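Fucose-specific lectin (Aleuria aurantia, PDB 6GKE) binds L-fucose specifically, with strongest preference for the alpha-1,6-linked core fucose of glycoproteins, and shows antifungal activity against Mucor racemosus. Local coordinates at residues A117-G121 / P175-I180; Q101-V107 / Y147-W153. The protein carries 1 engineered substitution. All blocks are in the same frame, centred on the assembly; numbering follows the deposited sequence. Where two conformers were deposited one is given.

Interaction 1 of 2, residues A117-G121 / P175-I180; sequences ALQWG and PGRLRI. With FUC (alpha-L-fucopyranose), chain F; FUC (alpha-L-fucopyranose), chain E.
Strands 117-120 and 177-180 run nearly antiparallel (167°), yet their axes stay 9.0 Å apart, too far for backbone pairing: this is face-to-face packing of adjacent propeller blades, without hydrogen bonds. Leu118 lies opposite Leu178 (CA atoms 8.3 Å apart) and Trp120 opposite Pro175 (6.1 Å), where Gly176 turns with positive phi into strand 177-180. Leu118 and Trp120 point across, both with chi1 p. Leu118 CD1 meets Leu178 CD2 at 3.8 Å, and Leu118 CD2 meets Ile180 CD1 at 4.0 Å. The Trp120 indole receives Gly176 CA over its six-membered ring, a CH-pi contact 3.6 Å from the centroid, while Trp120 CZ3 touches Leu178 CD2 at 3.9 Å. Trp120 CH2 is 3.9 Å from C6, and Leu178 CD1 3.7 Å from O4, of the chain E fucose. Arg179 points away, its NH2 donating to O5 (2.8 Å) and NE to O4 (2.9 Å) of the chain F fucose. Strand 129-134 flanks the seam through Arg131 and Tyr133; strand 168-174 adds Ala172 and Ala170.

Interaction 2 of 2, residues Q101-V107 / Y147-W153; sequences QLGSVGV and YVWSGKW. With FUC (alpha-L-fucopyranose), chain B; NDG (2-acetamido-2-deoxy-alpha-D-glucopyranose), chain C.
A sugar-binding cleft between propeller blades can be built from a loop of one blade and a hairpin of the next. Here residues 101-105 have helical phi/psi angles, with Val105 N bonded to Leu102 O (3.0 Å) and Ser104 OG to Gln101 O (2.7 Å); strand 147-149 turns through Ser150 and Gly151 to Trp153. In register, Leu102 CA is 7.0 Å from Trp153 CA, and Val107 CA 8.7 Å from Tyr147 CA.

The two segments meet mainly through apolar side chains, without hydrogen bonds between them. Two CH-pi contacts stand out: Leu102 CD1 (rotamer tp) lies 3.8 Å over the centroid of the five-membered ring of Trp153 (chi1 m), and Val107 CG2 (chi1 t) 3.8 Å over the Tyr147 ring centroid. Val105 touches both aromatic residues, CG2 meeting Trp153 CB at 3.9 Å and CG1 meeting Tyr147 CE2 at 3.8 Å.

Polar bonds go to the glycan. Trp153 NE1 donates to fucose O3 (2.8 Å); Gln101 N donates to fucose O2 (3.1 Å), which in turn donates to Gln101 OE1 (3.0 Å), and Gln101 NE2 reaches GlcNAc O7 (2.9 Å). Trp149 offers its face to fucose C6, 3.5 Å from NE1. Arg77 and Glu89 also hydrogen-bond the fucose.

Leu102 and Trp153 pack against Tyr79 of strand 73-81 and Glu89 of strand 87-93, while Tyr147 packs against Tyr134 of strand 129-134.

Read from the N terminus, the chain leaves the second blade through 101-107, lays down 117-121 on the first strand of the third, reaches 147-153 at that blade's last hairpin and, past the first strand of the fourth blade, reaches 175-180 at the start of its second. Interaction 2 closes a loop with 39 residues between its segments, interaction 1 one with 53, and the two cross. Both use the third blade, joining it backward to the second and forward to the fourth. Their centres are about 16 Å apart and their nearest atoms about 5 Å, so they do not touch; Arg131 packs against Leu118 and Trp120 and hydrogen-bonds Ser150. Propellers thus seat ligands between successive blades.

Interaction 1 of 2, residues A117-G121 / P175-I180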
loop_
_atom_site.group_PDB
_atom_site.type_symbol
_atom_site.label_atom_id
_atom_site.label_comp_id
_atom_site.label_asym_id
_atom_site.label_seq_id
_atom_site.Cartn_x
_atom_site.Cartn_y
_atom_site.Cartn_z
ATOM N N ALA A 117 23.414 6.527 -4.140
ATOM C CA ALA A 117 24.701 6.759 -3.535
ATOM C C ALA A 117 25.691 5.718 -4.040
ATOM O O ALA A 117 25.316 4.602 -4.396
ATOM C CB ALA A 117 24.616 6.734 -2.024
ATOM N N LEU A 118 26.964 6.112 -4.035
ATOM C CA LEU A 118 28.057 5.200 -4.322
ATOM C C LEU A 118 29.210 5.493 -3.363
ATOM O O LEU A 118 29.256 6.535 -2.704
ATOM C CB LEU A 118 28.487 5.302 -5.793
ATOM C CG LEU A 118 28.990 6.661 -6.287
ATOM C CD1 LEU A 118 30.394 6.991 -5.794
ATOM C CD2 LEU A 118 28.961 6.704 -7.812
ATOM N N GLN A 119 30.150 4.553 -3.306
ATOM C CA GLN A 119 31.325 4.693 -2.483
ATOM C C GLN A 119 32.475 3.951 -3.160
ATOM O O GLN A 119 32.265 2.898 -3.752
ATOM C CB GLN A 119 31.061 4.135 -1.082
ATOM C CG GLN A 119 32.174 4.378 -0.069
ATOM C CD GLN A 119 33.386 3.477 -0.138
ATOM O OE1 GLN A 119 34.484 3.897 0.228
ATOM N NE2 GLN A 119 33.208 2.232 -0.565
ATOM N N TRP A 120 33.687 4.489 -3.022
ATOM C CA TRP A 120 34.882 3.720 -3.375
ATOM C C TRP A 120 36.025 4.091 -2.435
ATOM O O TRP A 120 36.113 5.208 -1.937
ATOM C CB TRP A 120 35.319 3.930 -4.837
ATOM C CG TRP A 120 36.203 5.126 -5.007
ATOM C CD1 TRP A 120 37.563 5.152 -4.898
ATOM C CD2 TRP A 120 35.793 6.490 -5.209
ATOM N NE1 TRP A 120 38.030 6.429 -5.031
ATOM C CE2 TRP A 120 36.969 7.272 -5.232
ATOM C CE3 TRP A 120 34.559 7.124 -5.399
ATOM C CZ2 TRP A 120 36.944 8.650 -5.430
ATOM C CZ3 TRP A 120 34.538 8.489 -5.596
ATOM C CH2 TRP A 120 35.714 9.236 -5.608
ATOM N N GLY A 121 36.924 3.126 -2.258
ATOM C CA GLY A 121 38.210 3.359 -1.642
ATOM C C GLY A 121 38.278 2.981 -0.171
ATOM O O GLY A 121 39.357 2.671 0.331
ATOM N N PRO A 175 38.240 2.739 -9.136
ATOM C CA PRO A 175 38.648 3.787 -8.205
ATOM C C PRO A 175 38.439 5.179 -8.814
ATOM O O PRO A 175 39.040 5.512 -9.825
ATOM C CB PRO A 175 40.133 3.489 -7.960
ATOM C CG PRO A 175 40.274 2.015 -8.265
ATOM C CD PRO A 175 39.309 1.768 -9.404
ATOM N N GLY A 176 37.535 5.952 -8.219
ATOM C CA GLY A 176 37.249 7.307 -8.674
ATOM C C GLY A 176 36.646 7.357 -10.072
ATOM O O GLY A 176 36.706 8.394 -10.717
ATOM N N ARG A 177 36.032 6.259 -10.522
ATOM C CA ARG A 177 35.405 6.181 -11.844
ATOM C C ARG A 177 33.922 5.898 -11.627
ATOM O O ARG A 177 33.561 4.840 -11.095
ATOM C CB ARG A 177 36.005 5.072 -12.714
ATOM C CG ARG A 177 37.415 5.341 -13.216
ATOM C CD ARG A 177 37.934 4.190 -14.060
ATOM N NE ARG A 177 37.218 4.036 -15.320
ATOM C CZ ARG A 177 37.160 2.911 -16.024
ATOM N NH1 ARG A 177 37.642 1.787 -15.520
ATOM N NH2 ARG A 177 36.608 2.907 -17.222
ATOM N N LEU A 178 33.082 6.861 -12.020
ATOM C CA LEU A 178 31.672 6.869 -11.626
ATOM C C LEU A 178 30.771 6.786 -12.853
ATOM O O LEU A 178 31.061 7.410 -13.873
ATOM C CB LEU A 178 31.346 8.166 -10.882
ATOM C CG LEU A 178 32.356 8.611 -9.830
ATOM C CD1 LEU A 178 31.846 9.861 -9.134
ATOM C CD2 LEU A 178 32.657 7.509 -8.822
ATOM N N ARG A 179 29.655 6.065 -12.715
ATOM C CA ARG A 179 28.631 6.030 -13.744
ATOM C C ARG A 179 27.269 6.230 -13.079
ATOM O O ARG A 179 26.921 5.524 -12.126
ATOM C CB ARG A 179 28.658 4.715 -14.527
ATOM C CG ARG A 179 29.941 4.474 -15.313
ATOM C CD ARG A 179 30.160 5.471 -16.442
ATOM N NE ARG A 179 31.352 5.187 -17.232
ATOM C CZ ARG A 179 32.579 5.636 -16.964
ATOM N NH1 ARG A 179 32.820 6.373 -15.889
ATOM N NH2 ARG A 179 33.572 5.342 -17.789
ATOM N N ILE A 180 26.523 7.207 -13.599
ATOM C CA ILE A 180 25.221 7.608 -13.072
ATOM C C ILE A 180 24.189 7.412 -14.179
ATOM O O ILE A 180 24.407 7.853 -15.306
ATOM C CB ILE A 180 25.233 9.076 -12.599
ATOM C CG1 ILE A 180 26.448 9.404 -11.723
ATOM C CG2 ILE A 180 23.907 9.421 -11.934
ATOM C CD1 ILE A 180 26.587 8.574 -10.464
HETATM C C1 FUC F . 32.300 4.942 -21.259
HETATM C C2 FUC F . 30.794 4.994 -21.459
HETATM C C3 FUC F . 30.226 3.578 -21.564
HETATM C C4 FUC F . 30.633 2.773 -20.329
HETATM C C5 FUC F . 32.154 2.744 -20.255
HETATM C C6 FUC F . 32.667 1.977 -19.043
HETATM O O1 FUC F . 32.870 4.468 -22.471
HETATM O O2 FUC F . 30.494 5.767 -22.631
HETATM O O3 FUC F . 28.814 3.615 -21.767
HETATM O O4 FUC F . 30.151 3.381 -19.129
HETATM O O5 FUC F . 32.646 4.089 -20.162
HETATM C C1 FUC E . 34.816 15.431 -6.978
HETATM C C2 FUC E . 33.443 15.929 -7.414
HETATM C C3 FUC E . 33.109 15.334 -8.788
HETATM C C4 FUC E . 33.218 13.807 -8.747
HETATM C C5 FUC E . 34.648 13.465 -8.351
HETATM C C6 FUC E . 34.906 11.973 -8.326
HETATM O O1 FUC E . 35.783 16.061 -7.816
HETATM O O2 FUC E . 33.428 17.370 -7.427
HETATM O O3 FUC E . 31.820 15.764 -9.225
HETATM O O4 FUC E . 32.349 13.232 -7.768
HETATM O O5 FUC E . 34.917 14.000 -7.054
#

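Interaction 2 of 2, residues Q101-V107 / Y147-W153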
loop_
_atom_site.group_PDB
_atom_site.type_symbol
_atom_site.label_atom_id
_atom_site.label_comp_id
_atom_site.label_asym_id
_atom_site.label_seq_id
_atom_site.Cartn_x
_atom_site.Cartn_y
_atom_site.Cartn_z
ATOM N N GLN A 101 26.518 13.088 10.018
ATOM C CA GLN A 101 26.730 14.530 9.931
ATOM C C GLN A 101 26.028 15.179 8.729
ATOM O O GLN A 101 25.904 16.397 8.708
ATOM C CB GLN A 101 28.225 14.827 9.850
ATOM C CG GLN A 101 28.955 14.566 11.154
ATOM C CD GLN A 101 30.442 14.658 10.931
ATOM O OE1 GLN A 101 31.080 13.703 10.495
ATOM N NE2 GLN A 101 30.995 15.833 11.181
ATOM N N LEU A 102 25.582 14.412 7.727
ATOM C CA LEU A 102 25.098 15.059 6.496
ATOM C C LEU A 102 23.874 15.948 6.768
ATOM O O LEU A 102 23.739 17.002 6.156
ATOM C CB LEU A 102 24.789 14.009 5.428
ATOM C CG LEU A 102 24.271 14.540 4.091
ATOM C CD1 LEU A 102 25.169 15.618 3.494
ATOM C CD2 LEU A 102 24.118 13.392 3.112
ATOM N N GLY A 103 22.980 15.541 7.675
ATOM C CA GLY A 103 21.762 16.314 7.945
ATOM C C GLY A 103 22.047 17.744 8.379
ATOM O O GLY A 103 21.253 18.640 8.117
ATOM N N SER A 104 23.184 17.962 9.046
ATOM C CA SER A 104 23.555 19.275 9.570
ATOM C C SER A 104 23.963 20.238 8.446
ATOM O O SER A 104 24.061 21.435 8.677
ATOM C CB SER A 104 24.651 19.154 10.603
ATOM O OG SER A 104 25.879 18.772 9.999
ATOM N N VAL A 105 24.215 19.719 7.237
ATOM C CA VAL A 105 24.681 20.561 6.125
ATOM C C VAL A 105 23.557 21.467 5.606
ATOM O O VAL A 105 23.822 22.597 5.198
ATOM C CB VAL A 105 25.277 19.701 4.999
ATOM C CG1 VAL A 105 25.624 20.528 3.769
ATOM C CG2 VAL A 105 26.495 18.940 5.497
ATOM N N GLY A 106 22.318 20.969 5.578
ATOM C CA GLY A 106 21.177 21.757 5.092
ATOM C C GLY A 106 20.964 21.647 3.590
ATOM O O GLY A 106 20.670 22.645 2.916
ATOM N N VAL A 107 21.037 20.425 3.064
ATOM C CA VAL A 107 20.756 20.179 1.651
ATOM C C VAL A 107 19.258 19.917 1.485
ATOM O O VAL A 107 18.757 18.884 1.932
ATOM C CB VAL A 107 21.584 18.992 1.128
ATOM C CG1 VAL A 107 21.282 18.723 -0.341
ATOM C CG2 VAL A 107 23.077 19.203 1.347
ATOM N N TYR A 147 26.263 15.440 -3.799
ATOM C CA TYR A 147 26.979 15.841 -2.582
ATOM C C TYR A 147 28.132 14.852 -2.378
ATOM O O TYR A 147 28.018 13.665 -2.682
ATOM C CB TYR A 147 26.047 16.010 -1.364
ATOM C CG TYR A 147 26.180 17.394 -0.780
ATOM C CD1 TYR A 147 25.590 18.476 -1.418
ATOM C CD2 TYR A 147 27.003 17.661 0.306
ATOM C CE1 TYR A 147 25.802 19.776 -0.991
ATOM C CE2 TYR A 147 27.227 18.959 0.746
ATOM C CZ TYR A 147 26.628 20.021 0.091
ATOM O OH TYR A 147 26.853 21.311 0.486
ATOM N N VAL A 148 29.245 15.386 -1.877
ATOM C CA VAL A 148 30.554 14.747 -1.932
ATOM C C VAL A 148 31.121 14.597 -0.521
ATOM O O VAL A 148 31.235 15.596 0.184
ATOM C CB VAL A 148 31.500 15.629 -2.771
ATOM C CG1 VAL A 148 32.948 15.167 -2.710
ATOM C CG2 VAL A 148 31.022 15.748 -4.210
ATOM N N TRP A 149 31.535 13.380 -0.148
ATOM C CA TRP A 149 32.357 13.157 1.044
ATOM C C TRP A 149 33.688 12.555 0.615
ATOM O O TRP A 149 33.735 11.386 0.238
ATOM C CB TRP A 149 31.729 12.203 2.067
ATOM C CG TRP A 149 32.685 11.876 3.179
ATOM C CD1 TRP A 149 33.718 10.976 3.193
ATOM C CD2 TRP A 149 32.720 12.524 4.458
ATOM N NE1 TRP A 149 34.377 11.018 4.394
ATOM C CE2 TRP A 149 33.778 11.955 5.195
ATOM C CE3 TRP A 149 31.940 13.520 5.049
ATOM C CZ2 TRP A 149 34.074 12.360 6.496
ATOM C CZ3 TRP A 149 32.232 13.920 6.332
ATOM C CH2 TRP A 149 33.282 13.343 7.045
ATOM N N SER A 150 34.753 13.345 0.697
ATOM C CA SER A 150 36.110 12.827 0.602
ATOM C C SER A 150 36.931 13.486 1.719
ATOM O O SER A 150 38.021 14.001 1.498
ATOM C CB SER A 150 36.704 12.999 -0.794
ATOM O OG SER A 150 36.098 12.118 -1.747
ATOM N N GLY A 151 36.359 13.442 2.931
ATOM C CA GLY A 151 36.939 13.951 4.174
ATOM C C GLY A 151 35.991 14.884 4.918
ATOM O O GLY A 151 36.049 15.002 6.135
ATOM N N LYS A 152 35.139 15.579 4.165
ATOM C CA LYS A 152 34.149 16.535 4.658
ATOM C C LYS A 152 33.056 16.598 3.592
ATOM O O LYS A 152 33.351 16.359 2.433
ATOM C CB LYS A 152 34.732 17.948 4.794
ATOM C CG LYS A 152 35.871 18.139 5.781
ATOM C CD LYS A 152 35.426 18.022 7.217
ATOM C CE LYS A 152 36.575 18.083 8.201
ATOM N NZ LYS A 152 37.162 19.440 8.285
ATOM N N TRP A 153 31.821 16.933 3.968
ATOM C CA TRP A 153 30.761 17.092 2.980
ATOM C C TRP A 153 30.903 18.428 2.245
ATOM O O TRP A 153 31.024 19.479 2.864
ATOM C CB TRP A 153 29.380 17.006 3.627
ATOM C CG TRP A 153 28.998 15.625 4.047
ATOM C CD1 TRP A 153 28.893 15.165 5.325
ATOM C CD2 TRP A 153 28.659 14.519 3.192
ATOM N NE1 TRP A 153 28.522 13.849 5.325
ATOM C CE2 TRP A 153 28.362 13.428 4.032
ATOM C CE3 TRP A 153 28.544 14.350 1.804
ATOM C CZ2 TRP A 153 27.988 12.183 3.531
ATOM C CZ3 TRP A 153 28.163 13.122 1.311
ATOM C CH2 TRP A 153 27.890 12.053 2.166
HETATM C C1 FUC B . 30.843 9.817 9.447
HETATM C C2 FUC B . 29.564 10.561 9.083
HETATM C C3 FUC B . 29.773 11.399 7.829
HETATM C C4 FUC B . 30.284 10.497 6.708
HETATM C C5 FUC B . 31.589 9.849 7.157
HETATM C C6 FUC B . 32.203 8.937 6.110
HETATM O O2 FUC B . 29.167 11.401 10.172
HETATM O O3 FUC B . 28.565 12.087 7.488
HETATM O O4 FUC B . 29.361 9.442 6.406
HETATM O O5 FUC B . 31.341 9.067 8.339
HETATM C C1 NDG C . 35.049 13.471 10.409
HETATM C C2 NDG C . 34.328 14.192 11.543
HETATM C C3 NDG C . 34.033 13.209 12.669
HETATM C C4 NDG C . 33.265 12.005 12.132
HETATM C C5 NDG C . 33.958 11.376 10.925
HETATM C C6 NDG C . 33.092 10.300 10.282
HETATM C C7 NDG C . 34.744 16.596 11.860
HETATM C C8 NDG C . 35.665 17.625 12.451
HETATM O O5 NDG C . 34.247 12.381 9.951
HETATM O O3 NDG C . 33.255 13.866 13.675
HETATM O O4 NDG C . 33.108 11.016 13.153
HETATM O O6 NDG C . 31.806 10.791 9.844
HETATM O O7 NDG C . 33.732 16.930 11.259
HETATM N N2 NDG C . 35.106 15.319 12.039
HETATM O O1 NDG C . 36.319 12.986 10.860
#